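PDB 6ABY: citrate synthase from Metallosphaera sedula, which catalyses the condensation of oxaloacetate with acetyl-CoA and water to give citrate and CoA, a step of the tricarboxylic acid cycle. Local coordinates for the oxaloacetate ion site and the acetyl coenzyme *a site. Sequence-based numbering; all coordinates share one arbitrary frame.

Contact 1 holds the oxaloacetate substrate and contact 2 the nucleotide end of acetyl-CoA; the centres of their C-alpha atoms are about 18 Å apart. They share no residue but come close in the chain at one loop, where Phe251 of contact 2 lies two positions before the catalytic His253 of contact 1. The active-site Asp307, at the start of helix 307-316, lies about 7 Å from the centre of contact 1 and 11 Å from that of contact 2. Contact 2 thus anchors the nucleotide end of the second substrate while contact 1 positions the electrophile. Each of the two subunits in the deposited assembly repeats both sites.

Contact 1: the oxaloacetate ion site. Residues 179, 182, 214-215, 253, 262, 328, 332. With OAA (oxaloacetate ion), chain B.
In the active-site pocket of citrate synthase, two arginines meet the substrate oxaloacetate end-on and share its O4, an oxygen of the carboxylate next to the ketone. Arg262, on helix 261-270, bends at chi3 (-59°) and spans two groups: NH2 forms a salt bridge to O4 at 2.8 Å, while NH1 donates to the keto O3 at 3.2 Å. Arg332, on helix 324-344, bends at chi2 and chi3 and takes the same carboxylate in bidentate fashion, NH1 to O5 at 2.9 Å and NH2 to O4. All four bonds lie in the guanidinium planes, O4 accepting two. His179 lies flat against Arg262, its NE2 over the centre of the guanidinium, and points ND1 weakly at O1 of the other carboxylate. Phe328 covers one face of the Arg332 guanidinium with CE1, and the backbone N of His179 lies over the opposite face. An alanine at Arg262 would probably loosen the keto group and leave O4 to Arg332, besides uncovering the His179 ring. Beside Arg262, the catalytic His253 also reaches O3 through NE2, in a weak bond of 3.3 Å, placed where it could help polarise the ketone. Asn182, with CG in the crowded position (chi1 50°), donates from ND2 to O1 at 3.3 Å. The ligand is almost wholly buried but poorly ordered. The His214 ring is held by ND1 donating along a lone pair of Gly215 O at 2.8 Å, which turns CE1 edge-on toward O5.

Contact 2: the acetyl coenzyme *a site. Residues 242, 247-248, 251, 297, 300, 302. With ACO (acetyl coenzyme *a), chain C.
The adenine is the tightly held part of this acetyl-CoA site, slotted between an arginine stem and an isoleucine tip. Arg247 lies along one face: with CG anti to its carbonyl carbon and the chain extended from CG to NE, it sets CG over the six-membered ring, 3.8 Å from the centroid. From the opposite face Ile302 pushes CD1 over the five-membered ring, where it also meets N9A at 3.4 Å and the ribose C1B. The edge of the base is read by the backbone of Leu248. Its N donates to N1A at 2.9 Å, and the 6-amino N6A returns a straight bond (180° at H) to a lone pair of Leu248 O, also 2.9 Å long. This acceptor-and-donor pairing suits adenine and would probably disfavour guanine, whose N1 and O6 have the reverse polarity. Leu242 CD2 closes on C2A at 3.6 Å, and both methyls of Leu297 lie near the same carbon.

Toward the ribose and phosphates the grip loosens. Arg300, bent at chi2 and chi3, swings its guanidinium over Ile302 CD1 and donates from NH1, nearly in plane, to the ribose 2'-hydroxyl O2B at 2.9 Å. The 3'-phosphate is reached by Arg247 NE in a long salt bridge to O9A, 3.6 Å. Along the pyrophosphate, Arg247 NH1 comes edge-on to the bridging O3A. More than half of the ligand surface stays uncovered by protein; the ligand is poorly ordered, and its model stops at the pyrophosphate, without the pantetheine arm and acetyl group.

In the fold, the pocket is framed by the C-terminal ends of helices 234-243 and 277-297, the 3-10 turn 298-300 and the loop residues 247-251 that lead toward His253.

Contact 1: the oxaloacetate ion site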
loop_
_atom_site.group_PDB
_atom_site.type_symbol
_atom_site.label_atom_id
_atom_site.label_comp_id
_atom_site.label_asym_id
_atom_site.label_seq_id
_atom_site.Cartn_x
_atom_site.Cartn_y
_atom_site.Cartn_z
ATOM N N HIS A 179 3.148 15.702 7.991
ATOM C CA HIS A 179 4.291 16.463 7.446
ATOM C C HIS A 179 4.131 16.651 5.936
ATOM O O HIS A 179 5.118 16.483 5.224
ATOM C CB HIS A 179 5.613 15.852 7.819
ATOM C CG HIS A 179 6.646 16.884 8.098
ATOM N ND1 HIS A 179 7.850 16.893 7.472
ATOM C CD2 HIS A 179 6.618 17.982 8.886
ATOM C CE1 HIS A 179 8.571 17.915 7.907
ATOM N NE2 HIS A 179 7.838 18.614 8.768
ATOM N N ASN A 182 5.171 13.143 1.229
ATOM C CA ASN A 182 6.359 12.260 1.321
ATOM C C ASN A 182 5.925 10.904 0.771
ATOM O O ASN A 182 4.751 10.797 0.359
ATOM C CB ASN A 182 6.887 12.122 2.759
ATOM C CG ASN A 182 5.776 11.783 3.721
ATOM O OD1 ASN A 182 4.964 10.904 3.444
ATOM N ND2 ASN A 182 5.658 12.552 4.789
ATOM N N HIS A 214 12.574 6.330 4.004
ATOM C CA HIS A 214 11.353 7.176 4.058
ATOM C C HIS A 214 11.653 8.563 4.671
ATOM O O HIS A 214 11.204 9.577 4.090
ATOM C CB HIS A 214 10.212 6.460 4.789
ATOM C CG HIS A 214 9.022 7.331 4.891
ATOM N ND1 HIS A 214 9.019 8.423 5.730
ATOM C CD2 HIS A 214 7.844 7.334 4.232
ATOM C CE1 HIS A 214 7.861 9.065 5.596
ATOM N NE2 HIS A 214 7.110 8.412 4.676
ATOM N N GLY A 215 12.407 8.606 5.765
ATOM C CA GLY A 215 12.691 9.817 6.562
ATOM C C GLY A 215 11.894 9.784 7.864
ATOM O O GLY A 215 10.709 9.347 7.819
ATOM N N HIS A 253 17.582 17.167 6.433
ATOM C CA HIS A 253 16.157 17.160 6.015
ATOM C C HIS A 253 16.090 17.595 4.541
ATOM O O HIS A 253 16.874 18.483 4.144
ATOM C CB HIS A 253 15.295 18.037 6.955
ATOM C CG HIS A 253 13.862 17.645 6.912
ATOM N ND1 HIS A 253 12.974 18.178 5.967
ATOM C CD2 HIS A 253 13.171 16.730 7.637
ATOM C CE1 HIS A 253 11.799 17.587 6.118
ATOM N NE2 HIS A 253 11.894 16.700 7.140
ATOM N N ARG A 262 10.110 20.581 15.067
ATOM C CA ARG A 262 9.685 19.389 15.840
ATOM C C ARG A 262 10.846 18.965 16.759
ATOM O O ARG A 262 10.577 18.644 17.907
ATOM C CB ARG A 262 9.206 18.284 14.915
ATOM C CG ARG A 262 8.069 18.693 13.980
ATOM C CD ARG A 262 7.786 17.726 12.864
ATOM N NE ARG A 262 8.962 17.522 12.024
ATOM C CZ ARG A 262 9.085 16.562 11.123
ATOM N NH1 ARG A 262 10.220 16.455 10.438
ATOM N NH2 ARG A 262 8.065 15.756 10.868
ATOM N N PHE A 328 5.407 6.200 15.421
ATOM C CA PHE A 328 5.361 7.228 14.347
ATOM C C PHE A 328 4.057 7.005 13.577
ATOM O O PHE A 328 3.255 7.969 13.436
ATOM C CB PHE A 328 6.627 7.128 13.511
ATOM C CG PHE A 328 6.812 8.187 12.460
ATOM C CD1 PHE A 328 5.868 8.374 11.469
ATOM C CD2 PHE A 328 8.004 8.898 12.387
ATOM C CE1 PHE A 328 6.065 9.352 10.489
ATOM C CE2 PHE A 328 8.207 9.836 11.385
ATOM C CZ PHE A 328 7.240 10.052 10.436
ATOM N N ARG A 332 0.891 9.440 12.625
ATOM C CA ARG A 332 0.897 9.844 11.204
ATOM C C ARG A 332 -0.374 9.342 10.492
ATOM O O ARG A 332 -0.778 9.982 9.506
ATOM C CB ARG A 332 2.222 9.462 10.552
ATOM C CG ARG A 332 2.292 9.885 9.089
ATOM C CD ARG A 332 2.157 11.383 8.907
ATOM N NE ARG A 332 3.187 12.123 9.623
ATOM C CZ ARG A 332 4.446 12.280 9.230
ATOM N NH1 ARG A 332 4.849 11.799 8.069
ATOM N NH2 ARG A 332 5.307 12.953 9.989
HETATM O O1 OAA B . 8.396 14.221 5.488
HETATM O O2 OAA B . 10.394 14.105 4.533
HETATM O O4 OAA B . 7.940 13.509 9.172
HETATM O O5 OAA B . 7.606 12.280 7.430
HETATM O O3 OAA B . 10.298 14.039 8.293
HETATM C C1 OAA B . 9.555 13.748 5.386
HETATM C C2 OAA B . 9.989 12.710 6.405
HETATM C C3 OAA B . 9.546 13.262 7.704
HETATM C C4 OAA B . 8.323 13.004 8.120
#

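Contact 2: the acetyl coenzyme *a site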
loop_
_atom_site.group_PDB
_atom_site.type_symbol
_atom_site.label_atom_id
_atom_site.label_comp_id
_atom_site.label_asym_id
_atom_site.label_seq_id
_atom_site.Cartn_x
_atom_site.Cartn_y
_atom_site.Cartn_z
ATOM N N LEU A 242 32.584 11.683 10.648
ATOM C CA LEU A 242 32.500 12.659 9.537
ATOM C C LEU A 242 33.791 12.610 8.703
ATOM O O LEU A 242 33.737 12.979 7.516
ATOM C CB LEU A 242 32.236 14.048 10.113
ATOM C CG LEU A 242 30.852 14.226 10.736
ATOM C CD1 LEU A 242 30.745 15.562 11.454
ATOM C CD2 LEU A 242 29.774 14.112 9.688
ATOM N N ARG A 247 27.678 9.548 8.087
ATOM C CA ARG A 247 26.716 10.643 8.389
ATOM C C ARG A 247 26.501 10.777 9.894
ATOM O O ARG A 247 26.627 9.785 10.620
ATOM C CB ARG A 247 25.402 10.351 7.669
ATOM C CG ARG A 247 25.442 10.799 6.218
ATOM C CD ARG A 247 24.510 10.014 5.324
ATOM N NE ARG A 247 24.148 10.898 4.225
ATOM C CZ ARG A 247 22.957 11.451 4.039
ATOM N NH1 ARG A 247 22.784 12.242 2.997
ATOM N NH2 ARG A 247 21.944 11.210 4.860
ATOM N N LEU A 248 26.178 11.976 10.351
ATOM C CA LEU A 248 25.693 12.134 11.730
ATOM C C LEU A 248 24.184 11.818 11.695
ATOM O O LEU A 248 23.409 12.465 10.903
ATOM C CB LEU A 248 26.033 13.554 12.170
ATOM C CG LEU A 248 25.902 13.819 13.667
ATOM C CD1 LEU A 248 26.827 12.936 14.478
ATOM C CD2 LEU A 248 26.166 15.284 13.964
ATOM N N PHE A 251 20.482 14.124 11.676
ATOM C CA PHE A 251 20.790 15.416 11.028
ATOM C C PHE A 251 20.432 15.335 9.544
ATOM O O PHE A 251 20.592 14.281 8.900
ATOM C CB PHE A 251 22.265 15.779 11.150
ATOM C CG PHE A 251 22.620 16.626 12.323
ATOM C CD1 PHE A 251 22.628 16.091 13.602
ATOM C CD2 PHE A 251 22.974 17.949 12.151
ATOM C CE1 PHE A 251 22.928 16.886 14.688
ATOM C CE2 PHE A 251 23.319 18.735 13.235
ATOM C CZ PHE A 251 23.339 18.193 14.497
ATOM N N LEU A 297 28.125 21.212 10.628
ATOM C CA LEU A 297 27.265 20.913 9.454
ATOM C C LEU A 297 26.264 22.054 9.199
ATOM O O LEU A 297 25.693 22.064 8.100
ATOM C CB LEU A 297 26.518 19.588 9.685
ATOM C CG LEU A 297 27.370 18.327 9.868
ATOM C CD1 LEU A 297 26.530 17.161 10.360
ATOM C CD2 LEU A 297 28.122 17.952 8.600
ATOM N N ARG A 300 26.265 24.394 6.204
ATOM C CA ARG A 300 25.858 23.670 4.976
ATOM C C ARG A 300 24.352 23.411 4.988
ATOM O O ARG A 300 23.918 22.659 4.139
ATOM C CB ARG A 300 26.603 22.346 4.863
ATOM C CG ARG A 300 28.114 22.486 4.984
ATOM C CD ARG A 300 28.743 21.459 4.069
ATOM N NE ARG A 300 29.197 20.304 4.807
ATOM C CZ ARG A 300 29.171 19.043 4.386
ATOM N NH1 ARG A 300 28.653 18.696 3.214
ATOM N NH2 ARG A 300 29.669 18.119 5.183
ATOM N N ILE A 302 22.643 21.699 7.199
ATOM C CA ILE A 302 22.383 20.354 7.797
ATOM C C ILE A 302 22.223 20.526 9.313
ATOM O O ILE A 302 23.184 20.909 10.014
ATOM C CB ILE A 302 23.491 19.357 7.412
ATOM C CG1 ILE A 302 23.700 19.353 5.900
ATOM C CG2 ILE A 302 23.227 17.952 7.935
ATOM C CD1 ILE A 302 25.038 18.756 5.495
HETATM N N1A ACO C . 25.735 13.972 8.254
HETATM C C2A ACO C . 26.831 14.388 7.612
HETATM N N3A ACO C . 26.813 14.915 6.376
HETATM C C4A ACO C . 25.643 15.039 5.707
HETATM C C5A ACO C . 24.423 14.588 6.356
HETATM C C6A ACO C . 24.535 14.031 7.685
HETATM N N6A ACO C . 23.382 13.605 8.255
HETATM N N7A ACO C . 23.381 14.768 5.516
HETATM C C8A ACO C . 23.898 15.347 4.412
HETATM N N9A ACO C . 25.246 15.498 4.508
HETATM C C1B ACO C . 26.124 16.159 3.464
HETATM C C2B ACO C . 27.151 15.272 2.810
HETATM O O2B ACO C . 28.099 16.084 2.102
HETATM C C3B ACO C . 26.240 14.610 1.826
HETATM O O3B ACO C . 26.952 13.928 0.819
HETATM P P3B ACO C . 27.568 12.449 1.111
HETATM O O7A ACO C . 26.944 11.609 -0.012
HETATM O O8A ACO C . 29.069 12.712 0.991
HETATM O O9A ACO C . 27.113 12.050 2.521
HETATM C C4B ACO C . 25.452 15.780 1.273
HETATM O O4B ACO C . 25.330 16.684 2.371
HETATM C C5B ACO C . 24.161 15.209 0.768
HETATM O O5B ACO C . 23.000 16.015 0.929
HETATM P P1A ACO C . 21.602 15.364 0.403
HETATM O O1A ACO C . 21.276 16.021 -0.931
HETATM O O2A ACO C . 20.508 15.376 1.457
HETATM O O3A ACO C . 22.058 13.833 0.136
HETATM P P2A ACO C . 22.836 13.429 -1.247
HETATM O O4A ACO C . 23.351 14.672 -1.966
HETATM O O5A ACO C . 21.910 12.535 -2.077
HETATM O O6A ACO C . 24.142 12.589 -0.726
#